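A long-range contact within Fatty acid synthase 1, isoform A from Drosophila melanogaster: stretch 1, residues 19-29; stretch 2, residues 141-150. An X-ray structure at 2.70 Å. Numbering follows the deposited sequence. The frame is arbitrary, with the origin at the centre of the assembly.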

# COMPACT_ATOMS: atom_id res chain seq x y z
N ALA A 19 39.32 -2.06 -9.11
CA ALA A 19 39.79 -0.93 -9.90
C ALA A 19 38.86 -0.61 -11.07
O ALA A 19 38.65 0.56 -11.40
CB ALA A 19 41.20 -1.20 -10.42
N PHE A 20 38.31 -1.65 -11.69
CA PHE A 20 37.45 -1.48 -12.87
C PHE A 20 36.27 -0.53 -12.62
O PHE A 20 35.76 0.09 -13.56
CB PHE A 20 36.91 -2.84 -13.32
CG PHE A 20 35.83 -3.39 -12.44
CD1 PHE A 20 36.13 -4.04 -11.26
CD2 PHE A 20 34.49 -3.25 -12.80
CE1 PHE A 20 35.13 -4.54 -10.45
CE2 PHE A 20 33.49 -3.75 -11.99
CZ PHE A 20 33.81 -4.40 -10.81
N LEU A 21 35.84 -0.41 -11.37
CA LEU A 21 34.65 0.37 -11.04
C LEU A 21 34.77 1.83 -11.48
O LEU A 21 33.76 2.52 -11.67
CB LEU A 21 34.38 0.31 -9.53
CG LEU A 21 33.99 -1.06 -8.98
CD1 LEU A 21 34.01 -1.05 -7.46
CD2 LEU A 21 32.62 -1.48 -9.49
N ALA A 22 36.00 2.30 -11.64
CA ALA A 22 36.23 3.67 -12.08
C ALA A 22 35.63 3.91 -13.46
O ALA A 22 35.34 5.04 -13.84
CB ALA A 22 37.72 3.98 -12.08
N GLY A 23 35.47 2.83 -14.22
CA GLY A 23 34.90 2.92 -15.56
C GLY A 23 33.46 3.38 -15.57
O GLY A 23 32.98 3.92 -16.57
N HIS A 24 32.75 3.15 -14.47
CA HIS A 24 31.35 3.55 -14.36
C HIS A 24 31.23 5.00 -13.90
O HIS A 24 30.67 5.28 -12.85
CB HIS A 24 30.61 2.61 -13.40
CG HIS A 24 29.12 2.80 -13.40
ND1 HIS A 24 28.46 3.54 -12.45
CD2 HIS A 24 28.17 2.34 -14.24
CE1 HIS A 24 27.17 3.53 -12.70
NE2 HIS A 24 26.96 2.81 -13.79
N THR A 25 31.76 5.91 -14.72
CA THR A 25 31.72 7.33 -14.41
C THR A 25 30.45 7.96 -14.98
O THR A 25 30.14 7.78 -16.16
CB THR A 25 32.96 8.06 -14.97
OG1 THR A 25 34.15 7.50 -14.38
CG2 THR A 25 32.92 9.56 -14.68
N ILE A 26 29.72 8.69 -14.14
CA ILE A 26 28.48 9.32 -14.55
C ILE A 26 28.53 10.80 -14.23
O ILE A 26 28.67 11.19 -13.07
CB ILE A 26 27.26 8.67 -13.85
CG1 ILE A 26 27.25 7.15 -14.04
CG2 ILE A 26 25.96 9.29 -14.37
CD1 ILE A 26 27.03 6.70 -15.46
N ASP A 27 28.41 11.62 -15.27
CA ASP A 27 28.38 13.07 -15.10
C ASP A 27 29.60 13.56 -14.32
O ASP A 27 29.48 14.38 -13.42
CB ASP A 27 27.09 13.49 -14.39
CG ASP A 27 26.79 14.97 -14.54
OD1 ASP A 27 27.51 15.65 -15.30
OD2 ASP A 27 25.83 15.45 -13.91
N GLY A 28 30.78 13.06 -14.68
CA GLY A 28 32.02 13.53 -14.11
C GLY A 28 32.34 13.00 -12.72
O GLY A 28 33.19 13.55 -12.02
N ARG A 29 31.65 11.94 -12.32
CA ARG A 29 31.91 11.32 -11.02
C ARG A 29 31.71 9.81 -11.06
O ARG A 29 30.89 9.30 -11.83
CB ARG A 29 31.01 11.96 -9.95
CG ARG A 29 29.60 12.30 -10.44
CD ARG A 29 28.79 13.06 -9.40
NE ARG A 29 27.50 13.51 -9.95
CZ ARG A 29 26.36 12.82 -9.90
NH1 ARG A 29 26.31 11.63 -9.32
NH2 ARG A 29 25.27 13.33 -10.44
N ARG A 141 24.62 12.49 -23.26
CA ARG A 141 23.58 12.44 -22.24
C ARG A 141 24.13 12.60 -20.83
O ARG A 141 23.38 12.90 -19.90
CB ARG A 141 22.81 11.12 -22.34
CG ARG A 141 22.15 10.90 -23.69
CD ARG A 141 21.06 9.85 -23.58
NE ARG A 141 20.70 9.26 -24.86
CZ ARG A 141 19.67 8.43 -25.04
NH1 ARG A 141 18.89 8.11 -24.01
NH2 ARG A 141 19.42 7.94 -26.24
N GLY A 142 25.44 12.41 -20.66
CA GLY A 142 26.06 12.54 -19.36
C GLY A 142 26.84 11.32 -18.91
O GLY A 142 27.64 11.40 -17.97
N TYR A 143 26.60 10.18 -19.55
CA TYR A 143 27.31 8.95 -19.21
C TYR A 143 28.74 8.97 -19.74
O TYR A 143 28.96 9.06 -20.94
CB TYR A 143 26.59 7.73 -19.79
CG TYR A 143 25.13 7.63 -19.43
CD1 TYR A 143 24.72 7.00 -18.26
CD2 TYR A 143 24.15 8.14 -20.27
CE1 TYR A 143 23.38 6.90 -17.93
CE2 TYR A 143 22.81 8.05 -19.96
CZ TYR A 143 22.43 7.42 -18.79
OH TYR A 143 21.09 7.33 -18.47
N ASP A 144 29.70 8.87 -18.83
CA ASP A 144 31.11 8.88 -19.20
C ASP A 144 31.74 7.51 -18.97
O ASP A 144 32.71 7.38 -18.24
CB ASP A 144 31.86 9.94 -18.40
CG ASP A 144 31.20 11.31 -18.49
OD1 ASP A 144 31.34 11.97 -19.54
OD2 ASP A 144 30.53 11.71 -17.51
N TYR A 145 31.19 6.50 -19.63
CA TYR A 145 31.65 5.13 -19.42
C TYR A 145 33.07 4.93 -19.95
O TYR A 145 33.47 5.56 -20.93
CB TYR A 145 30.71 4.13 -20.10
CG TYR A 145 29.33 4.06 -19.48
CD1 TYR A 145 29.15 3.70 -18.15
CD2 TYR A 145 28.19 4.34 -20.23
CE1 TYR A 145 27.89 3.63 -17.58
CE2 TYR A 145 26.92 4.28 -19.67
CZ TYR A 145 26.78 3.92 -18.35
OH TYR A 145 25.53 3.85 -17.79
N GLY A 146 33.82 4.06 -19.28
CA GLY A 146 35.18 3.75 -19.67
C GLY A 146 35.54 2.32 -19.35
O GLY A 146 34.83 1.64 -18.61
N GLY A 147 36.65 1.86 -19.91
CA GLY A 147 37.12 0.50 -19.67
C GLY A 147 36.11 -0.56 -20.06
O GLY A 147 35.47 -0.48 -21.11
N ILE A 148 35.96 -1.58 -19.21
CA ILE A 148 35.12 -2.73 -19.53
C ILE A 148 33.64 -2.36 -19.50
O ILE A 148 32.80 -3.13 -19.98
CB ILE A 148 35.42 -3.90 -18.57
CG1 ILE A 148 35.11 -3.51 -17.12
CG2 ILE A 148 36.87 -4.33 -18.72
CD1 ILE A 148 35.19 -4.67 -16.15
N PHE A 149 33.31 -1.20 -18.95
CA PHE A 149 31.93 -0.73 -18.95
C PHE A 149 31.53 -0.24 -20.34
O PHE A 149 30.36 0.06 -20.58
CB PHE A 149 31.73 0.39 -17.92
CG PHE A 149 31.55 -0.11 -16.51
CD1 PHE A 149 30.29 -0.39 -16.02
CD2 PHE A 149 32.64 -0.29 -15.68
CE1 PHE A 149 30.11 -0.85 -14.73
CE2 PHE A 149 32.48 -0.75 -14.39
CZ PHE A 149 31.21 -1.03 -13.91
N ARG A 150 32.50 -0.15 -21.25
CA ARG A 150 32.20 0.11 -22.65
C ARG A 150 31.97 -1.22 -23.36
O ARG A 150 32.68 -1.55 -24.31
CB ARG A 150 33.32 0.91 -23.31
CG ARG A 150 33.24 2.41 -23.06
CD ARG A 150 34.45 3.15 -23.60
NE ARG A 150 34.55 3.07 -25.06
CZ ARG A 150 34.21 4.05 -25.89
NH1 ARG A 150 33.73 5.20 -25.44
NH2 ARG A 150 34.35 3.88 -27.20

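Three backbone hydrogen bonds hold the two stretches together, running antiparallel (158° between the strand directions): Gly146 N donates to Gly23 O (2.8 Å), Asp144 N to Thr25 O (2.9 Å) and Asp27 N to Gly142 O (2.8 Å). The donor changes sides at the last of these, so each stretch both gives and accepts. Their N-H...O angles are bent, 138° to 148°. A fourth bond uses a side chain: the carboxylate of Asp144 takes the amide of Gly28, Gly28 N to Asp144 OD2 3.1 Å, at the turn where Ile26 and Arg29 bond to each other through their backbones. Weaker CA-H...O contacts supplement the bond at the Gly23 and Gly146 end, from Tyr145 CA to Gly23 O (3.4 Å) and from Gly23 CA to Gly146 O (3.3 Å). The absence of a side chain at Gly23 lets its backbone approach Gly146 this closely; an ideal CB there would lie 2.4 Å from Gly146 O, a clash, and 3.1 Å from Phe149 CD2.

Side chains of His24, Ile26, Tyr143 and Tyr145 share one face of the pairing. Ile26 CD1 reaches the edge of the Tyr143 ring (3.6 Å from Tyr143 CD1) and also touches Tyr145, 3.8 Å from Tyr145 CE1, while His24 CD2 lies 3.6 Å from Tyr145 CE1. Phe149, the residue with the largest area covered across the contact, points its CB toward stretch 1. His24 CB sits over its ring face, 3.7 Å from the centroid of the Phe149 ring and 13° off the normal, a CH-pi contact. Phe20 meets the same ring rim to rim, Phe20 CD2 to Phe149 CE2 3.6 Å, with the planes only 11° apart. Ile148 CD1 then packs against Phe20 CD2 at 3.7 Å, extending the apolar cluster.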